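Side-chain contacts in 3-dehydroquinate dehydratase (Aquifex aeolicus, PDB 2EGZ), which catalyses, as a type I dehydroquinase, the cis-dehydration of 3-dehydroquinate to 3-dehydroshikimate through a Schiff-base intermediate, the third step of the chorismate pathway: residues I26-V31 with I190-L195; S84-I89 with G138-I143; G95-L100 with L111-H116; I126-L131 with R161-E166. All blocks are in the same frame, centred on the assembly; numbering follows the deposited sequence.

How the contacts relate
Strand 26-30 opens the loop of contact 1, which closes only at 190-195 and contains the other three. Within it, 84-89 starts contact 2, and the short loop of contact 3, from helix segment 95-100 to strand segment 111-116, closes entirely inside contact 2. Helix segment 126-131 then opens contact 4 before contact 2 closes at 138-143, and contact 4 closes later at 161-166, so these two cross. Contacts 1 and 2 meet inside the TIM barrel, where they share a water beside the Schiff-base lysine. Contact 3 fastens a helix to the outside of the barrel, and contact 4 ties the next helix to a connecting loop.

Contact 1: residues I26-V31 with I190-L195; sequences IVELRV and ITYCSL
The phenol ring of Tyr-192 receives the carboxylate of Glu-28 at its edge, with OE1 of Glu-28 close to the ring plane and 3.7 Å from CE1 of Tyr-192; the two flat groups are inclined at 51°. Over one face of the ring stands NZ of Lys-142, in a cation-pi arrangement. The other face is covered by Ile-190, whose CG2 methyl lies 3.6 Å from CE2 of Tyr-192. A carboxylate suits the ring edge, because the C-H groups there carry a slight positive charge. The far ends of the two side chains, inside the barrel, are joined by a water, which donates to Glu-28 OE2 (2.7 Å) and accepts from Tyr-192 OH (2.8 Å). OE2 is also bonded to Thr-59, so the carboxylate is steadied from a third strand, 55-59. Glu-28 reaches this place with CG opposite its backbone N (chi1 173°) and an extended chain. It is predicted to bind 3-dehydroquinate, and a tartrate, probably from the crystallisation liquor, lies beside Tyr-192 in the pocket. Deeper in the barrel the contact turns apolar: Ile-26 and Ile-190 meet crosswise, their CD1 methyls 4.1 Å apart, as befits branched aliphatic residues in a core closed to solvent. The geometry spans a whole strand, since CA of Glu-28 and CA of Tyr-192 are 9.0 Å apart. Strand 2-7 runs between the two segments and hydrogen-bonds to Ile-26 and Glu-28, strand 55-59 lines the far side of 26-30, and helix 39-51 packs outside against Val-27 and Leu-29.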
# COMPACT_ATOMS: atom_id res chain seq x y z
N ILE B 26 -25.95 -6.66 9.35
CA ILE B 26 -24.59 -6.95 9.75
C ILE B 26 -23.97 -5.86 10.62
O ILE B 26 -24.24 -4.68 10.44
CB ILE B 26 -23.68 -7.08 8.51
CG1 ILE B 26 -24.18 -8.21 7.61
CG2 ILE B 26 -22.24 -7.31 8.93
CD1 ILE B 26 -23.50 -8.23 6.26
N VAL B 27 -23.12 -6.28 11.55
CA VAL B 27 -22.38 -5.34 12.38
C VAL B 27 -20.92 -5.59 12.03
O VAL B 27 -20.43 -6.72 12.12
CB VAL B 27 -22.58 -5.57 13.90
CG1 VAL B 27 -21.49 -4.83 14.69
CG2 VAL B 27 -23.94 -5.06 14.34
N GLU B 28 -20.22 -4.55 11.60
CA GLU B 28 -18.81 -4.70 11.29
C GLU B 28 -18.00 -4.27 12.51
O GLU B 28 -18.05 -3.11 12.91
CB GLU B 28 -18.40 -3.83 10.10
CG GLU B 28 -16.89 -3.84 9.86
CD GLU B 28 -16.45 -2.98 8.69
OE1 GLU B 28 -16.99 -1.86 8.55
OE2 GLU B 28 -15.56 -3.41 7.93
N LEU B 29 -17.28 -5.21 13.10
CA LEU B 29 -16.46 -4.87 14.25
C LEU B 29 -15.16 -4.29 13.75
O LEU B 29 -14.34 -5.00 13.15
CB LEU B 29 -16.18 -6.11 15.12
CG LEU B 29 -17.30 -6.63 16.04
CD1 LEU B 29 -18.48 -7.06 15.21
CD2 LEU B 29 -16.78 -7.79 16.87
N ARG B 30 -14.97 -2.99 13.95
CA ARG B 30 -13.75 -2.33 13.53
C ARG B 30 -12.80 -2.45 14.72
O ARG B 30 -12.66 -1.52 15.52
CB ARG B 30 -14.02 -0.85 13.21
CG ARG B 30 -14.72 -0.63 11.87
CD ARG B 30 -13.83 -1.08 10.71
NE ARG B 30 -12.57 -0.33 10.68
CZ ARG B 30 -12.41 0.84 10.08
NH1 ARG B 30 -13.42 1.41 9.44
NH2 ARG B 30 -11.23 1.46 10.14
N VAL B 31 -12.16 -3.61 14.82
CA VAL B 31 -11.24 -3.89 15.92
C VAL B 31 -10.09 -2.90 16.00
O VAL B 31 -9.49 -2.73 17.06
CB VAL B 31 -10.69 -5.32 15.82
CG1 VAL B 31 -9.84 -5.64 17.04
CG2 VAL B 31 -11.84 -6.31 15.70
N ILE B 190 -23.35 -5.56 -0.29
CA ILE B 190 -23.42 -4.99 1.06
C ILE B 190 -23.22 -3.49 0.98
O ILE B 190 -22.38 -3.00 0.21
CB ILE B 190 -22.32 -5.59 1.98
CG1 ILE B 190 -22.52 -7.10 2.14
CG2 ILE B 190 -22.35 -4.89 3.35
CD1 ILE B 190 -21.35 -7.79 2.85
N THR B 191 -24.00 -2.75 1.76
CA THR B 191 -23.87 -1.30 1.81
C THR B 191 -23.57 -0.96 3.27
O THR B 191 -23.99 -1.69 4.17
CB THR B 191 -25.16 -0.59 1.33
OG1 THR B 191 -24.90 0.81 1.15
CG2 THR B 191 -26.28 -0.77 2.33
N TYR B 192 -22.84 0.11 3.50
CA TYR B 192 -22.46 0.49 4.86
C TYR B 192 -23.10 1.81 5.29
O TYR B 192 -23.08 2.79 4.55
CB TYR B 192 -20.93 0.61 4.96
CG TYR B 192 -20.22 -0.69 4.66
CD1 TYR B 192 -19.50 -1.36 5.66
CD2 TYR B 192 -20.28 -1.28 3.39
CE1 TYR B 192 -18.85 -2.57 5.40
CE2 TYR B 192 -19.64 -2.49 3.12
CZ TYR B 192 -18.93 -3.13 4.13
OH TYR B 192 -18.30 -4.33 3.87
N CYS B 193 -23.65 1.81 6.49
CA CYS B 193 -24.32 2.99 7.02
C CYS B 193 -23.70 3.46 8.32
O CYS B 193 -22.81 2.81 8.87
CB CYS B 193 -25.79 2.66 7.30
SG CYS B 193 -26.77 2.19 5.88
N SER B 194 -24.18 4.60 8.79
CA SER B 194 -23.74 5.16 10.07
C SER B 194 -24.87 4.73 11.00
O SER B 194 -26.01 4.57 10.56
CB SER B 194 -23.66 6.68 9.99
OG SER B 194 -24.92 7.24 9.63
N LEU B 195 -24.58 4.54 12.28
CA LEU B 195 -25.63 4.11 13.20
C LEU B 195 -26.77 5.12 13.28
O LEU B 195 -27.94 4.74 13.18
CB LEU B 195 -25.06 3.88 14.60
CG LEU B 195 -26.05 3.20 15.55
CD1 LEU B 195 -26.40 1.82 15.00
CD2 LEU B 195 -25.43 3.08 16.93
O HOH W 1 -15.95 -4.31 5.41

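Contact 2: residues S84-I89 with G138-I143; sequences SDYTDI and GGIPKI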
# COMPACT_ATOMS: atom_id res chain seq x y z
N SER B 84 -16.54 -15.66 12.53
CA SER B 84 -17.24 -14.50 12.00
C SER B 84 -17.82 -14.84 10.62
O SER B 84 -17.20 -15.56 9.85
CB SER B 84 -16.28 -13.31 11.88
OG SER B 84 -16.97 -12.14 11.47
N ASP B 85 -19.02 -14.33 10.33
CA ASP B 85 -19.65 -14.61 9.04
C ASP B 85 -18.78 -14.13 7.89
O ASP B 85 -18.69 -14.79 6.85
CB ASP B 85 -21.03 -13.95 8.99
CG ASP B 85 -21.91 -14.37 10.14
OD1 ASP B 85 -22.46 -15.50 10.10
OD2 ASP B 85 -22.03 -13.59 11.10
N TYR B 86 -18.14 -12.98 8.08
CA TYR B 86 -17.24 -12.41 7.08
C TYR B 86 -15.99 -11.92 7.79
O TYR B 86 -16.02 -11.56 8.96
CB TYR B 86 -17.83 -11.16 6.41
CG TYR B 86 -19.14 -11.32 5.68
CD1 TYR B 86 -19.17 -11.57 4.31
CD2 TYR B 86 -20.35 -11.14 6.35
CE1 TYR B 86 -20.37 -11.63 3.62
CE2 TYR B 86 -21.56 -11.20 5.67
CZ TYR B 86 -21.56 -11.44 4.30
OH TYR B 86 -22.76 -11.46 3.62
N THR B 87 -14.89 -11.89 7.04
CA THR B 87 -13.63 -11.35 7.52
C THR B 87 -13.18 -10.43 6.40
O THR B 87 -13.15 -10.83 5.23
CB THR B 87 -12.55 -12.43 7.75
OG1 THR B 87 -12.88 -13.21 8.91
CG2 THR B 87 -11.19 -11.77 7.95
N ASP B 88 -12.87 -9.18 6.74
CA ASP B 88 -12.42 -8.21 5.75
C ASP B 88 -10.92 -8.02 5.91
O ASP B 88 -10.46 -7.56 6.96
CB ASP B 88 -13.14 -6.87 5.96
CG ASP B 88 -12.74 -5.80 4.94
OD1 ASP B 88 -11.54 -5.75 4.57
OD2 ASP B 88 -13.61 -5.00 4.53
N ILE B 89 -10.16 -8.39 4.89
CA ILE B 89 -8.71 -8.24 4.91
C ILE B 89 -8.34 -7.36 3.71
O ILE B 89 -8.98 -7.45 2.67
CB ILE B 89 -8.00 -9.61 4.81
CG1 ILE B 89 -6.47 -9.43 4.90
CG2 ILE B 89 -8.37 -10.30 3.51
CD1 ILE B 89 -6.00 -8.88 6.23
N GLY B 138 -9.93 -15.73 -3.99
CA GLY B 138 -11.14 -16.35 -3.46
C GLY B 138 -12.03 -15.54 -2.53
O GLY B 138 -12.77 -16.12 -1.73
N GLY B 139 -12.01 -14.22 -2.64
CA GLY B 139 -12.85 -13.43 -1.77
C GLY B 139 -13.82 -12.54 -2.51
O GLY B 139 -13.87 -12.55 -3.75
N ILE B 140 -14.60 -11.78 -1.76
CA ILE B 140 -15.56 -10.84 -2.33
C ILE B 140 -14.80 -9.52 -2.38
O ILE B 140 -14.52 -8.91 -1.35
CB ILE B 140 -16.79 -10.66 -1.43
CG1 ILE B 140 -17.48 -12.01 -1.21
CG2 ILE B 140 -17.75 -9.66 -2.06
CD1 ILE B 140 -18.60 -11.96 -0.19
N PRO B 141 -14.45 -9.06 -3.59
CA PRO B 141 -13.72 -7.80 -3.69
C PRO B 141 -14.54 -6.59 -3.24
O PRO B 141 -15.72 -6.47 -3.58
CB PRO B 141 -13.33 -7.74 -5.17
CG PRO B 141 -14.46 -8.49 -5.84
CD PRO B 141 -14.69 -9.65 -4.92
N LYS B 142 -13.90 -5.72 -2.47
CA LYS B 142 -14.54 -4.51 -1.97
C LYS B 142 -13.67 -3.32 -2.34
O LYS B 142 -12.47 -3.32 -2.07
CB LYS B 142 -14.68 -4.56 -0.44
CG LYS B 142 -15.11 -3.24 0.18
CD LYS B 142 -15.25 -3.32 1.69
CE LYS B 142 -15.72 -1.99 2.26
NZ LYS B 142 -15.94 -2.01 3.73
N ILE B 143 -14.28 -2.32 -2.98
CA ILE B 143 -13.56 -1.12 -3.38
C ILE B 143 -14.26 0.09 -2.77
O ILE B 143 -15.45 0.30 -3.01
CB ILE B 143 -13.55 -0.96 -4.93
CG1 ILE B 143 -12.87 -2.16 -5.57
CG2 ILE B 143 -12.82 0.33 -5.32
CD1 ILE B 143 -12.90 -2.13 -7.09
O HOH W 1 -15.95 -4.31 5.41
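A buried water joins Asp-88 to Lys-142, donating to OD2 of Asp-88 at 2.6 Å and accepting from NZ of Lys-142 at 2.8 Å. This is the interior of the TIM barrel, where strands 86-90 and 140-146 face each other across strand 110-117, and Lys-142 is the residue that forms the Schiff base with substrate. The same water also bonds to Glu-28 and Tyr-192, so four groups hold it. The direct ion pair is long, 3.9 Å from Asp-88 OD2 to Lys-142 NZ, and the aspartate approaches crosswise, OD2 of Asp-88 3.7 Å from CD of Lys-142. Lysine is long enough to cross this gap: with chi1 at 170° and every later torsion anti, its chain runs straight into the pocket, where NZ bonds a tartrate probably left from crystallisation. Asp-88 is fixed through its other oxygen, OD1, by Ser-114 OG, a second-shell partner on the strand between. Toward the start of the strands polar groups give way to apolar. There Tyr-86, long enough to reach with its partner past the strand between, meets Ile-140 at the ring edge, near the ring plane, CE1 of Tyr-86 4.2 Å from CD1 of Ile-140.

Contact 3: residues G95-L100 with L111-H116; sequences GLLVKL and LIISYH
Leu-111 packs its isobutyl group against the helix at Leu-100 and at the backbone of Leu-97, joining the helix of a beta-alpha-beta crossover (strand 86-90, helix 94-107, strand 110-117) to the last strand of that unit. Helix segment and strand segment run nearly antiparallel, at 165°, with their axes 10.2 Å apart, as expected for a helix that returns along the outside of a parallel barrel. The conformation of Leu-111 explains its reach. CG stands opposite the backbone N (chi1 -172°), which carries the fork outward to the helix, and its two methyls then take different partners. CD1 lies 4.0 Å from CB of Leu-100, while CD2 sits 4.2 Å from the backbone O of Leu-97, over the helical turn. Leu-100 has an unusual first torsion, chi1 -91°, well off the staggered position; its CB meets Leu-111, and its branches pack on Ile-89 of strand 86-90 and Phe-77 of helix 73-80. Leucine suits the helix face because a flexible fork can fill the groove between several neighbours, whereas Ile-113, branched at CB, suits a strand. His-116, the active-site proton donor/acceptor, lies farther along the same strand, beyond this packing. About one turn earlier in the helix, Leu-97 leans over Ile-113, both also touching Tyr-137, with CD2 of Leu-97 4.3 Å from CG2 of Ile-113.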
# COMPACT_ATOMS: atom_id res chain seq x y z
N GLY B 95 0.45 -11.04 2.56
CA GLY B 95 0.90 -12.16 3.37
C GLY B 95 -0.16 -12.91 4.16
O GLY B 95 0.09 -14.02 4.63
N LEU B 96 -1.34 -12.33 4.30
CA LEU B 96 -2.42 -12.96 5.05
C LEU B 96 -3.55 -13.50 4.17
O LEU B 96 -4.39 -14.28 4.64
CB LEU B 96 -3.01 -11.97 6.06
CG LEU B 96 -2.05 -11.43 7.12
CD1 LEU B 96 -2.72 -10.31 7.90
CD2 LEU B 96 -1.64 -12.55 8.06
N LEU B 97 -3.56 -13.12 2.90
CA LEU B 97 -4.61 -13.54 1.97
C LEU B 97 -4.85 -15.05 1.85
O LEU B 97 -5.95 -15.53 2.14
CB LEU B 97 -4.34 -12.95 0.58
CG LEU B 97 -4.31 -11.42 0.46
CD1 LEU B 97 -4.04 -11.03 -0.98
CD2 LEU B 97 -5.63 -10.81 0.93
N VAL B 98 -3.84 -15.79 1.41
CA VAL B 98 -3.99 -17.24 1.24
C VAL B 98 -4.39 -17.89 2.56
O VAL B 98 -5.26 -18.76 2.60
CB VAL B 98 -2.67 -17.89 0.74
CG1 VAL B 98 -2.85 -19.40 0.62
CG2 VAL B 98 -2.27 -17.29 -0.60
N LYS B 99 -3.75 -17.45 3.63
CA LYS B 99 -4.00 -17.94 4.98
C LYS B 99 -5.45 -17.73 5.41
O LYS B 99 -6.12 -18.67 5.85
CB LYS B 99 -3.04 -17.25 5.94
CG LYS B 99 -3.24 -17.56 7.41
CD LYS B 99 -2.17 -16.87 8.24
CE LYS B 99 -2.46 -16.95 9.73
NZ LYS B 99 -2.62 -18.36 10.18
N LEU B 100 -5.94 -16.50 5.29
CA LEU B 100 -7.31 -16.19 5.68
C LEU B 100 -8.34 -16.85 4.77
O LEU B 100 -9.47 -17.13 5.20
CB LEU B 100 -7.52 -14.67 5.70
CG LEU B 100 -7.25 -13.95 7.03
CD1 LEU B 100 -5.95 -14.43 7.64
CD2 LEU B 100 -7.20 -12.45 6.79
N LEU B 111 -14.79 -14.37 2.84
CA LEU B 111 -13.68 -13.44 2.90
C LEU B 111 -13.91 -12.23 2.00
O LEU B 111 -14.21 -12.37 0.82
CB LEU B 111 -12.38 -14.13 2.46
CG LEU B 111 -11.09 -13.33 2.65
CD1 LEU B 111 -10.86 -13.08 4.13
CD2 LEU B 111 -9.90 -14.09 2.05
N ILE B 112 -13.81 -11.04 2.59
CA ILE B 112 -13.95 -9.82 1.82
C ILE B 112 -12.52 -9.33 1.66
O ILE B 112 -11.76 -9.31 2.63
CB ILE B 112 -14.76 -8.75 2.58
CG1 ILE B 112 -16.23 -9.14 2.64
CG2 ILE B 112 -14.59 -7.39 1.90
CD1 ILE B 112 -17.06 -8.21 3.51
N ILE B 113 -12.12 -8.97 0.45
CA ILE B 113 -10.78 -8.47 0.21
C ILE B 113 -10.95 -7.05 -0.27
O ILE B 113 -11.44 -6.80 -1.37
CB ILE B 113 -10.06 -9.33 -0.83
CG1 ILE B 113 -9.88 -10.75 -0.27
CG2 ILE B 113 -8.70 -8.72 -1.18
CD1 ILE B 113 -9.29 -11.76 -1.25
N SER B 114 -10.55 -6.11 0.59
CA SER B 114 -10.75 -4.70 0.32
C SER B 114 -9.58 -3.84 -0.15
O SER B 114 -8.41 -4.18 0.02
CB SER B 114 -11.33 -4.05 1.57
OG SER B 114 -10.44 -4.20 2.66
N TYR B 115 -9.95 -2.70 -0.72
CA TYR B 115 -9.01 -1.70 -1.21
C TYR B 115 -9.66 -0.35 -0.93
O TYR B 115 -10.81 -0.14 -1.30
CB TYR B 115 -8.79 -1.84 -2.72
CG TYR B 115 -8.05 -0.65 -3.29
CD1 TYR B 115 -6.69 -0.47 -3.06
CD2 TYR B 115 -8.73 0.35 -4.00
CE1 TYR B 115 -6.02 0.67 -3.50
CE2 TYR B 115 -8.08 1.49 -4.45
CZ TYR B 115 -6.72 1.65 -4.20
OH TYR B 115 -6.08 2.80 -4.60
N HIS B 116 -8.94 0.54 -0.27
CA HIS B 116 -9.49 1.86 0.01
C HIS B 116 -8.59 2.97 -0.52
O HIS B 116 -7.36 2.87 -0.48
CB HIS B 116 -9.66 2.09 1.51
CG HIS B 116 -10.46 1.03 2.20
ND1 HIS B 116 -9.99 -0.26 2.39
CD2 HIS B 116 -11.68 1.07 2.78
CE1 HIS B 116 -10.89 -0.96 3.05
NE2 HIS B 116 -11.93 -0.18 3.30

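Contact 4: residues I126-L131 with R161-E166; sequences IIREVL and RQVEGE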
# COMPACT_ATOMS: atom_id res chain seq x y z
N ILE B 126 -6.83 0.03 -12.53
CA ILE B 126 -6.64 -0.26 -11.12
C ILE B 126 -7.94 -0.82 -10.54
O ILE B 126 -7.93 -1.78 -9.77
CB ILE B 126 -6.22 1.01 -10.34
CG1 ILE B 126 -4.79 1.39 -10.74
CG2 ILE B 126 -6.32 0.77 -8.84
CD1 ILE B 126 -4.24 2.61 -10.02
N ILE B 127 -9.07 -0.21 -10.91
CA ILE B 127 -10.36 -0.69 -10.43
C ILE B 127 -10.53 -2.16 -10.84
O ILE B 127 -10.88 -3.01 -10.02
CB ILE B 127 -11.52 0.13 -11.05
CG1 ILE B 127 -11.48 1.55 -10.50
CG2 ILE B 127 -12.86 -0.55 -10.75
CD1 ILE B 127 -12.47 2.50 -11.13
N ARG B 128 -10.25 -2.46 -12.10
CA ARG B 128 -10.38 -3.82 -12.60
C ARG B 128 -9.40 -4.79 -11.96
O ARG B 128 -9.74 -5.94 -11.70
CB ARG B 128 -10.23 -3.85 -14.13
CG ARG B 128 -11.38 -3.19 -14.88
CD ARG B 128 -11.27 -3.45 -16.38
NE ARG B 128 -10.13 -2.75 -16.96
CZ ARG B 128 -10.21 -1.58 -17.58
NH1 ARG B 128 -11.38 -0.96 -17.71
NH2 ARG B 128 -9.11 -1.02 -18.05
N GLU B 129 -8.17 -4.34 -11.72
CA GLU B 129 -7.17 -5.21 -11.11
C GLU B 129 -7.56 -5.58 -9.68
O GLU B 129 -7.39 -6.73 -9.27
CB GLU B 129 -5.80 -4.54 -11.09
CG GLU B 129 -4.71 -5.45 -10.54
CD GLU B 129 -3.35 -4.80 -10.56
OE1 GLU B 129 -2.92 -4.37 -11.65
OE2 GLU B 129 -2.72 -4.72 -9.49
N VAL B 130 -8.07 -4.61 -8.94
CA VAL B 130 -8.50 -4.86 -7.56
C VAL B 130 -9.59 -5.92 -7.56
O VAL B 130 -9.57 -6.84 -6.74
CB VAL B 130 -9.03 -3.57 -6.89
CG1 VAL B 130 -9.72 -3.90 -5.57
CG2 VAL B 130 -7.87 -2.60 -6.65
N LEU B 131 -10.54 -5.79 -8.47
CA LEU B 131 -11.63 -6.75 -8.57
C LEU B 131 -11.12 -8.13 -8.97
O LEU B 131 -11.48 -9.14 -8.35
CB LEU B 131 -12.66 -6.27 -9.59
CG LEU B 131 -13.36 -4.97 -9.20
CD1 LEU B 131 -14.24 -4.51 -10.35
CD2 LEU B 131 -14.18 -5.18 -7.93
N ARG B 161 -18.61 -3.54 -13.81
CA ARG B 161 -19.35 -4.56 -14.56
C ARG B 161 -18.45 -5.37 -15.50
O ARG B 161 -18.83 -6.44 -15.96
CB ARG B 161 -20.48 -3.92 -15.37
CG ARG B 161 -21.51 -3.19 -14.52
CD ARG B 161 -22.57 -2.51 -15.37
NE ARG B 161 -23.42 -3.46 -16.09
CZ ARG B 161 -23.49 -3.55 -17.41
NH1 ARG B 161 -22.75 -2.75 -18.17
NH2 ARG B 161 -24.30 -4.44 -17.97
N GLN B 162 -17.26 -4.84 -15.77
CA GLN B 162 -16.32 -5.51 -16.67
C GLN B 162 -15.63 -6.71 -16.01
O GLN B 162 -14.92 -7.48 -16.67
CB GLN B 162 -15.31 -4.49 -17.18
CG GLN B 162 -16.02 -3.26 -17.75
CD GLN B 162 -15.09 -2.24 -18.36
OE1 GLN B 162 -13.94 -2.11 -17.96
NE2 GLN B 162 -15.59 -1.49 -19.34
N VAL B 163 -15.84 -6.85 -14.71
CA VAL B 163 -15.28 -7.97 -13.96
C VAL B 163 -16.48 -8.57 -13.22
O VAL B 163 -16.86 -8.10 -12.15
CB VAL B 163 -14.21 -7.52 -12.94
CG1 VAL B 163 -13.54 -8.76 -12.32
CG2 VAL B 163 -13.18 -6.64 -13.62
N GLU B 164 -17.06 -9.60 -13.82
CA GLU B 164 -18.24 -10.26 -13.27
C GLU B 164 -18.07 -10.89 -11.90
O GLU B 164 -17.02 -11.43 -11.56
CB GLU B 164 -18.72 -11.32 -14.27
CG GLU B 164 -19.83 -12.21 -13.74
CD GLU B 164 -20.28 -13.24 -14.76
OE1 GLU B 164 -19.41 -13.95 -15.31
OE2 GLU B 164 -21.50 -13.33 -15.01
N GLY B 165 -19.14 -10.83 -11.10
CA GLY B 165 -19.11 -11.41 -9.78
C GLY B 165 -19.69 -10.50 -8.72
O GLY B 165 -19.82 -9.29 -8.94
N GLU B 166 -20.07 -11.06 -7.58
CA GLU B 166 -20.60 -10.22 -6.52
C GLU B 166 -19.41 -9.47 -5.96
O GLU B 166 -18.29 -10.00 -5.90
CB GLU B 166 -21.31 -11.05 -5.45
CG GLU B 166 -20.48 -12.07 -4.73
CD GLU B 166 -21.32 -12.89 -3.77
OE1 GLU B 166 -22.32 -13.48 -4.22
OE2 GLU B 166 -20.98 -12.95 -2.56
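On the outer layer of the alpha/beta barrel, helix 124-136 meets the loop that follows helix 150-160 and leads into strand 168-172. Arg-128 and Leu-131, one helical turn apart, present themselves on the same side of the helix, and Val-163 of the loop fits against both, its CA 6.6 Å from CA of Arg-128. Val-163 uses its two branches separately: CG1 rests 3.8 Å from CB of Leu-131, and CG2 lies 4.0 Å from CD1 of Leu-131 and about as far from the backbone O of Arg-128. A compact beta-branched residue suits a spot between the helix backbone and the leucine, and Leu-131, reaching inward to Pro-141 and Ile-143, extends the apolar layer down to the sheet. The aliphatic part of Arg-128 adds to the cover of Val-163, which Arg-132 and Tyr-135 of the same helix also touch; CG of Arg-128 lies 4.1 Å from CG2 of Val-163. The arginine chain then bends at chi3 (-69°), which brings the guanidinium over toward Gln-162. A long residue serves well here, apolar along the buried valine and polar at the surface. Gln-162 is likewise a surface residue, and both also touch a crystal neighbour, so the lattice may help set their conformations. NH1 of Arg-128 donates to OE1 of Gln-162 at 2.8 Å; the donor lies in the carbonyl plane of the glutamine, while OE1 sits somewhat out of the guanidinium plane. The bond is bent at the hydrogen, 140°, and OE1 of Gln-162 also sits 3.4 Å from CD of Arg-128.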